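Local coordinates for protein AAR187Cp (Eremothecium gossypii, PDB 3ZIL) that probably regulates the establishment of sister-chromatid cohesion through cohesin as Wpl1, this chain being its helical Wap1 domain, at residues A215-S218 against R219-T223; L248-L251 against V252-L255; I273-N276 against L277-Q281; M319-V322 against L323-L327. One frame throughout, in Å; residues are numbered along the deposited sequence.

Contact 1. Residues A215-S218 against R219-T223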
# COMPACT_ATOMS: atom_id res chain seq x y z
N ALA A 215 9.01 2.25 9.32
CA ALA A 215 9.49 3.39 10.15
C ALA A 215 11.03 3.53 10.01
O ALA A 215 11.57 4.63 10.26
CB ALA A 215 9.10 3.17 11.59
N GLY A 216 11.71 2.45 9.56
CA GLY A 216 13.17 2.44 9.29
C GLY A 216 13.59 2.89 7.89
O GLY A 216 14.79 2.88 7.57
N LEU A 217 12.65 3.31 7.04
CA LEU A 217 12.96 3.70 5.66
C LEU A 217 13.68 5.05 5.64
O LEU A 217 13.55 5.82 6.62
CB LEU A 217 11.65 3.91 4.84
CG LEU A 217 10.85 2.61 4.56
CD1 LEU A 217 9.46 2.88 3.91
CD2 LEU A 217 11.67 1.62 3.72
N SER A 218 14.27 5.41 4.51
CA SER A 218 14.87 6.74 4.40
C SER A 218 13.83 7.84 4.70
O SER A 218 12.60 7.61 4.49
CB SER A 218 15.48 6.94 3.04
OG SER A 218 14.49 6.97 2.00
N ARG A 219 14.27 9.03 5.13
CA ARG A 219 13.26 10.11 5.42
C ARG A 219 12.42 10.51 4.18
O ARG A 219 11.27 10.87 4.31
CB ARG A 219 13.83 11.35 6.14
CG ARG A 219 15.03 11.99 5.47
CD ARG A 219 15.05 13.54 5.40
NE ARG A 219 15.50 13.86 4.04
CZ ARG A 219 16.78 13.97 3.63
NH1 ARG A 219 17.82 13.91 4.50
NH2 ARG A 219 17.01 14.19 2.33
N GLU A 220 12.99 10.41 2.99
CA GLU A 220 12.25 10.55 1.73
C GLU A 220 10.90 9.75 1.64
O GLU A 220 9.87 10.21 1.08
CB GLU A 220 13.19 10.10 0.60
CG GLU A 220 12.50 9.62 -0.66
CD GLU A 220 13.42 9.67 -1.86
OE1 GLU A 220 14.54 10.23 -1.72
OE2 GLU A 220 13.02 9.15 -2.93
N LYS A 221 10.93 8.52 2.15
CA LYS A 221 9.75 7.67 2.09
C LYS A 221 8.65 8.19 2.98
O LYS A 221 7.49 7.83 2.83
CB LYS A 221 10.12 6.26 2.47
CG LYS A 221 10.91 5.56 1.36
CD LYS A 221 10.04 5.13 0.15
CE LYS A 221 10.84 4.14 -0.72
NZ LYS A 221 12.05 4.84 -1.35
N LEU A 222 9.00 9.03 3.94
CA LEU A 222 7.98 9.68 4.73
C LEU A 222 7.24 10.76 3.96
O LEU A 222 6.34 11.43 4.52
CB LEU A 222 8.58 10.19 6.06
CG LEU A 222 8.61 9.32 7.34
CD1 LEU A 222 8.23 7.83 7.20
CD2 LEU A 222 9.89 9.52 8.17
N THR A 223 7.58 10.97 2.68
CA THR A 223 6.82 11.95 1.89
C THR A 223 5.99 11.19 0.83
O THR A 223 5.46 11.75 -0.13
CB THR A 223 7.74 13.02 1.17
OG1 THR A 223 8.68 12.34 0.35
CG2 THR A 223 8.52 13.86 2.12

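Contact 2. Residues L248-L251 against V252-L255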
# COMPACT_ATOMS: atom_id res chain seq x y z
N LEU A 248 9.43 5.36 18.25
CA LEU A 248 8.42 6.43 18.00
C LEU A 248 8.96 7.88 18.02
O LEU A 248 8.59 8.69 17.14
CB LEU A 248 7.20 6.30 18.91
CG LEU A 248 6.43 4.97 18.78
CD1 LEU A 248 5.35 4.84 19.82
CD2 LEU A 248 5.94 4.65 17.36
N PRO A 249 9.88 8.19 18.96
CA PRO A 249 10.38 9.56 18.96
C PRO A 249 11.12 9.84 17.68
O PRO A 249 11.09 10.96 17.20
CB PRO A 249 11.38 9.57 20.13
CG PRO A 249 10.73 8.62 21.12
CD PRO A 249 10.14 7.50 20.26
N SER A 250 11.83 8.85 17.14
CA SER A 250 12.54 9.08 15.91
C SER A 250 11.56 9.35 14.74
O SER A 250 11.74 10.26 13.88
CB SER A 250 13.37 7.83 15.57
OG SER A 250 14.20 8.28 14.55
N LEU A 251 10.55 8.53 14.63
CA LEU A 251 9.57 8.81 13.58
C LEU A 251 8.93 10.24 13.79
O LEU A 251 8.81 11.07 12.87
CB LEU A 251 8.54 7.70 13.60
CG LEU A 251 7.35 7.76 12.63
CD1 LEU A 251 7.89 7.91 11.18
CD2 LEU A 251 6.47 6.52 12.82
N VAL A 252 8.46 10.51 14.98
CA VAL A 252 7.96 11.82 15.31
C VAL A 252 8.93 12.95 14.88
O VAL A 252 8.44 13.94 14.26
CB VAL A 252 7.61 11.86 16.83
CG1 VAL A 252 7.34 13.29 17.32
CG2 VAL A 252 6.36 10.99 17.06
N ARG A 253 10.27 12.85 15.16
CA ARG A 253 11.17 13.95 14.70
C ARG A 253 11.05 14.17 13.24
O ARG A 253 10.90 15.31 12.85
CB ARG A 253 12.71 13.76 14.92
CG ARG A 253 13.07 13.39 16.31
CD ARG A 253 14.57 13.52 16.68
NE ARG A 253 14.53 13.21 18.11
CZ ARG A 253 14.75 12.01 18.65
NH1 ARG A 253 15.19 10.96 17.93
NH2 ARG A 253 14.59 11.87 19.96
N SER A 254 11.25 13.08 12.45
CA SER A 254 11.16 13.14 11.00
C SER A 254 9.89 13.79 10.53
O SER A 254 9.93 14.71 9.68
CB SER A 254 11.30 11.75 10.38
OG SER A 254 12.56 11.28 10.81
N LEU A 255 8.76 13.32 11.06
CA LEU A 255 7.48 13.87 10.65
C LEU A 255 7.39 15.34 11.08
O LEU A 255 6.90 16.19 10.25
CB LEU A 255 6.28 13.08 11.24
CG LEU A 255 6.15 11.66 10.63
CD1 LEU A 255 5.20 10.82 11.52
CD2 LEU A 255 5.61 11.76 9.21
O HOH W 1 15.99 10.32 15.52

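Contact 3. Residues I273-N276 against L277-Q281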
# COMPACT_ATOMS: atom_id res chain seq x y z
N ILE A 273 -0.84 18.42 -3.74
CA ILE A 273 0.18 17.48 -3.29
C ILE A 273 0.66 17.90 -1.88
O ILE A 273 0.74 17.08 -0.94
CB ILE A 273 1.30 17.22 -4.34
CG1 ILE A 273 2.62 16.81 -3.66
CG2 ILE A 273 1.47 18.42 -5.29
CD1 ILE A 273 3.46 15.78 -4.43
N LYS A 274 0.93 19.18 -1.69
CA LYS A 274 1.48 19.50 -0.40
C LYS A 274 0.42 19.35 0.73
O LYS A 274 0.76 19.03 1.85
CB LYS A 274 2.22 20.82 -0.38
CG LYS A 274 3.63 20.83 -1.01
CD LYS A 274 4.34 22.12 -0.56
CE LYS A 274 5.18 22.79 -1.64
NZ LYS A 274 6.16 23.75 -1.01
N THR A 275 -0.85 19.53 0.41
CA THR A 275 -1.89 19.58 1.40
C THR A 275 -2.22 18.18 1.88
O THR A 275 -2.18 17.92 3.06
CB THR A 275 -3.13 20.28 0.84
OG1 THR A 275 -2.79 21.66 0.66
CG2 THR A 275 -4.28 20.20 1.83
N ASN A 276 -2.50 17.28 0.95
CA ASN A 276 -2.66 15.88 1.26
C ASN A 276 -1.51 15.26 2.01
O ASN A 276 -1.71 14.48 2.93
CB ASN A 276 -2.99 15.09 0.02
CG ASN A 276 -4.38 15.37 -0.45
OD1 ASN A 276 -5.24 15.87 0.31
ND2 ASN A 276 -4.64 15.06 -1.72
N LEU A 277 -0.29 15.62 1.63
CA LEU A 277 0.89 15.20 2.33
C LEU A 277 0.91 15.70 3.78
O LEU A 277 1.29 14.96 4.70
CB LEU A 277 2.11 15.81 1.65
CG LEU A 277 3.42 15.59 2.42
CD1 LEU A 277 3.84 14.12 2.20
CD2 LEU A 277 4.59 16.53 2.08
N LEU A 278 0.60 16.98 4.00
CA LEU A 278 0.61 17.45 5.34
C LEU A 278 -0.50 16.77 6.10
O LEU A 278 -0.31 16.44 7.28
CB LEU A 278 0.36 18.96 5.40
CG LEU A 278 1.53 19.86 5.06
CD1 LEU A 278 0.92 21.26 5.01
CD2 LEU A 278 2.63 19.81 6.12
N ILE A 279 -1.68 16.61 5.46
CA ILE A 279 -2.78 15.95 6.20
C ILE A 279 -2.36 14.53 6.60
O ILE A 279 -2.60 14.06 7.72
CB ILE A 279 -4.08 15.90 5.35
CG1 ILE A 279 -4.74 17.33 5.24
CG2 ILE A 279 -5.06 14.87 5.95
CD1 ILE A 279 -5.85 17.44 4.17
N LEU A 280 -1.76 13.78 5.67
CA LEU A 280 -1.37 12.41 6.02
C LEU A 280 -0.20 12.36 7.10
O LEU A 280 -0.26 11.53 8.05
CB LEU A 280 -0.95 11.62 4.72
CG LEU A 280 -2.06 11.35 3.73
CD1 LEU A 280 -1.45 10.88 2.40
CD2 LEU A 280 -2.99 10.26 4.30
N GLN A 281 0.84 13.22 6.98
CA GLN A 281 1.81 13.29 8.05
C GLN A 281 1.21 13.69 9.41
O GLN A 281 1.58 13.13 10.44
CB GLN A 281 2.95 14.26 7.70
CG GLN A 281 3.63 13.92 6.37
CD GLN A 281 4.85 14.83 6.02
OE1 GLN A 281 4.92 15.99 6.40
NE2 GLN A 281 5.80 14.26 5.30

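Contact 4. Residues M319-V322 against L323-L327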
# COMPACT_ATOMS: atom_id res chain seq x y z
N MET A 319 -10.63 28.70 8.94
CA MET A 319 -9.74 27.63 9.37
C MET A 319 -9.90 26.37 8.50
O MET A 319 -10.91 25.73 8.57
CB MET A 319 -10.09 27.26 10.80
CG MET A 319 -10.08 28.42 11.78
SD MET A 319 -8.42 28.75 12.37
CE MET A 319 -7.99 27.13 13.02
N SER A 320 -8.90 26.02 7.72
CA SER A 320 -8.94 24.81 6.89
C SER A 320 -8.71 23.57 7.75
O SER A 320 -8.13 23.64 8.87
CB SER A 320 -7.80 24.87 5.90
OG SER A 320 -6.60 25.09 6.66
N PHE A 321 -9.13 22.44 7.23
CA PHE A 321 -8.92 21.15 7.89
C PHE A 321 -7.43 20.99 8.28
O PHE A 321 -7.11 20.64 9.41
CB PHE A 321 -9.34 20.04 6.95
CG PHE A 321 -9.23 18.67 7.54
CD1 PHE A 321 -10.12 18.26 8.53
CD2 PHE A 321 -8.25 17.80 7.12
CE1 PHE A 321 -10.04 17.00 9.06
CE2 PHE A 321 -8.19 16.52 7.63
CZ PHE A 321 -9.07 16.13 8.60
N VAL A 322 -6.50 21.29 7.38
CA VAL A 322 -5.10 21.10 7.74
C VAL A 322 -4.64 21.90 8.96
O VAL A 322 -3.95 21.37 9.81
CB VAL A 322 -4.06 21.31 6.61
CG1 VAL A 322 -2.95 20.32 6.82
CG2 VAL A 322 -4.63 21.07 5.24
N LEU A 323 -5.03 23.19 9.04
CA LEU A 323 -4.72 23.96 10.22
C LEU A 323 -5.38 23.41 11.47
O LEU A 323 -4.76 23.40 12.52
CB LEU A 323 -5.05 25.45 10.03
CG LEU A 323 -4.66 26.29 11.24
CD1 LEU A 323 -3.25 26.01 11.74
CD2 LEU A 323 -4.84 27.77 10.93
N GLN A 324 -6.63 22.97 11.38
CA GLN A 324 -7.30 22.36 12.53
C GLN A 324 -6.61 21.13 13.04
O GLN A 324 -6.46 20.93 14.25
CB GLN A 324 -8.73 22.01 12.13
CG GLN A 324 -9.55 23.31 12.09
CD GLN A 324 -10.86 23.11 11.37
OE1 GLN A 324 -10.93 22.34 10.40
NE2 GLN A 324 -11.91 23.79 11.84
N LEU A 325 -6.17 20.31 12.09
CA LEU A 325 -5.46 19.09 12.42
C LEU A 325 -4.11 19.48 13.06
O LEU A 325 -3.67 18.90 14.06
CB LEU A 325 -5.29 18.35 11.05
CG LEU A 325 -4.79 16.89 11.12
CD1 LEU A 325 -5.48 16.10 12.24
CD2 LEU A 325 -4.92 16.24 9.73
N PHE A 326 -3.45 20.50 12.52
CA PHE A 326 -2.18 20.90 13.09
C PHE A 326 -2.34 21.29 14.55
O PHE A 326 -1.50 20.99 15.39
CB PHE A 326 -1.57 22.07 12.29
CG PHE A 326 -0.29 22.59 12.87
CD1 PHE A 326 0.90 22.06 12.50
CD2 PHE A 326 -0.31 23.61 13.82
CE1 PHE A 326 2.09 22.51 13.06
CE2 PHE A 326 0.87 24.04 14.41
CZ PHE A 326 2.07 23.51 14.01
N LEU A 327 -3.43 22.02 14.85
CA LEU A 327 -3.64 22.54 16.21
C LEU A 327 -3.95 21.40 17.19
O LEU A 327 -3.56 21.45 18.35
CB LEU A 327 -4.84 23.50 16.19
CG LEU A 327 -4.59 24.83 15.47
CD1 LEU A 327 -5.82 25.75 15.49
CD2 LEU A 327 -3.40 25.58 16.03

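Contact 1. Residues A215-S218 against R219-T223
L217 packs against K221 where the chain leaves helix 201-215 and winds into the 3-10 turn 219-223, the short connection to helix 225-235 in this all-helical Wap1 domain. The apolar part of the contact stays close to the backbone: L217 CB lies 3.7 Å from K221 CB, and L217 CD1 reaches that same CB at the same distance, so the leucine folds against the root of the lysine. K221 then bends at chi2 (-75°), which carries its ammonium end away from 215-218 and leaves the methylenes to make the touch. Beyond the lysine, L217 also meets I176 and S177 of helix 168-178 and V227 of helix 225-235.

S218 brings a second kind of packing. Its OG touches carbon here, 3.7 Å from E220 CB and 3.9 Å from K221 CG, over the start of the turn. L222, buried on another side of the turn, rests on L251 and S254 of helix 248-261 and on L231.

Hydrogen bonds give the turn its 3-10 character, each linking residues three apart. K221 N donates to S218 O at 3.0 Å; the bond is bent (142° at the hydrogen), and the donor stands well above the carbonyl plane rather than on a lone pair. L222 N follows on R219 O at 2.9 Å. E220 O is gripped twice from T223, by its backbone N and by its side chain: T223 OG1 donates to E220 O at a short 2.5 Å, in the carbonyl plane and on a lone pair.

Contact 2. Residues L248-L251 against V252-L255
V252 N to L248 O, R253 N to P249 O, S254 N to S250 O and L255 N to L251 O make four successive i to i+4 bonds in the first turns of helix 248-261, three nearly straight at the hydrogen, the R253 bond a little bent (158°). On the buried side L251 and L255 meet one turn apart. L251 CG lies 3.9 Å from L255 CD1, and L251 CD1 is 4.0 Å from the same methyl. With CG opposite its own nitrogen (chi1 178°), L251 turns its CG and CD1 toward L255, whose CG settles 3.5 Å from L251 O. L248 and L251 also touch F211 of helix 201-215, while V252 and L255 face helix 272-289 through I288, L284 and L285. Replacing L251 with an alanine would probably open a gap between L255 and F211 and deprive the L255 methyl of its neighbour within the helix.

The opposite chemistry marks the outer side. R253 extends back over the first turn, its guanidinium lying with one face over P249 O and its NH2 4.0 Å from P249 CB. Water 1 sits at the edge of that group, in its plane, accepting from R253 NH1 at 2.6 Å and bonded to S250 OG at 2.9 Å. At the border S254 packs on L222, and its OG adds a weak bond to S250 O. The helix is thus two-sided: leucines bind it into the domain, whereas the arginine, lying flat over a carbonyl, reaching a serine through water and making a long, weak ion pair to E300, suits a surface where solvent takes part.

Contact 3. Residues I273-N276 against L277-Q281
T275 overlaps I279 one turn on, its CG2 meeting I279 CD1 at 3.9 Å as the two side chains pass each other at a slant on helix 272-289, one of the long helices of the Wap1 domain. With OG1 beside the backbone nitrogen (chi1 -68°), the threonine methyl stands opposite that nitrogen and reaches the I279 side, while the hydroxyl turns back toward the residues just before the helix, where OG1 bonds to S271 O and S269 OG. I279 CG1 also lies 3.4 Å from T275 O, the acceptor of I279 N at 2.8 Å. Both residues form a patch against helix 321-336, touching V322.

The other side chains of 277-280 lean on carbonyls of the turn before. L278 CG lies 3.4 Å from K274 O, and this leucine continues onto N265 and I266 of the short helix 264-267. L277 has its CB 3.2 Å from I273 O and faces L228 of helix 225-235, the helix that L280 meets through I232. Repeated i to i+4 backbone bonds hold this spacing; among them, L280 N donates to N276 O at 2.8 Å, and L280 CG comes to 3.2 Å from the same oxygen.

Contact 4. Residues M319-V322 against L323-L327
At the N-terminal start of helix 321-336, S320 occupies the N-cap and M319, just ahead of it, folds back over L323 and L327. The cap is made by S320 OG, which accepts from L323 N in a weak bond of 3.4 Å, nearly straight at 167°. S320 O takes Q324 N at 3.0 Å, the first of the regular helical bonds, followed by L325 N to F321 O.

M319 bends at chi2 (-83°) and again at chi3, which brings CE against both leucines, one turn apart: 3.8 Å from L323 CD2 and 3.6 Å from L327 CD1. It crosses L327 at about a right angle. On the same stretch Q324, extended beyond CG, lies back along the start of the helix, its NE2 4.1 Å from M319 CB and its OE1 3.4 Å from F321 CA. Its far side meets F356 and D359 of helix 343-360, and an alanine in its place would probably take the amide away from M319 CB, F356 and D359 and open a gap toward helix 343-360. F321 CE2 touches L325 CD2 at 3.9 Å.

Among the neighbours of this start, helix 343-360 meets L327 through L349, helix 304-313 meets L323 through V311, helix 264-267 brings I266 to L323 and F326, and helix 272-289 lies against F321 and L325 with I279 and L282.

All four contacts are local and follow one another in series, none nesting in or crossing another, so each shapes a short stretch of the chain and the tertiary ties run between them. Contact 1 closes the bend between helices 201-215 and 225-235; contact 2 opens helix 248-261, contact 3 lies near the start of helix 272-289, and contact 4 begins helix 321-336. L222 joins contact 1 to contact 2 by packing, and its carbonyl probably accepts from Q281 of contact 3. L255 of contact 2 rests on Q281. Contact 3 packs on contact 4 through T275, I279 and V322, whereas contacts 1 and 4 stay about 13 Å apart at their nearest atoms.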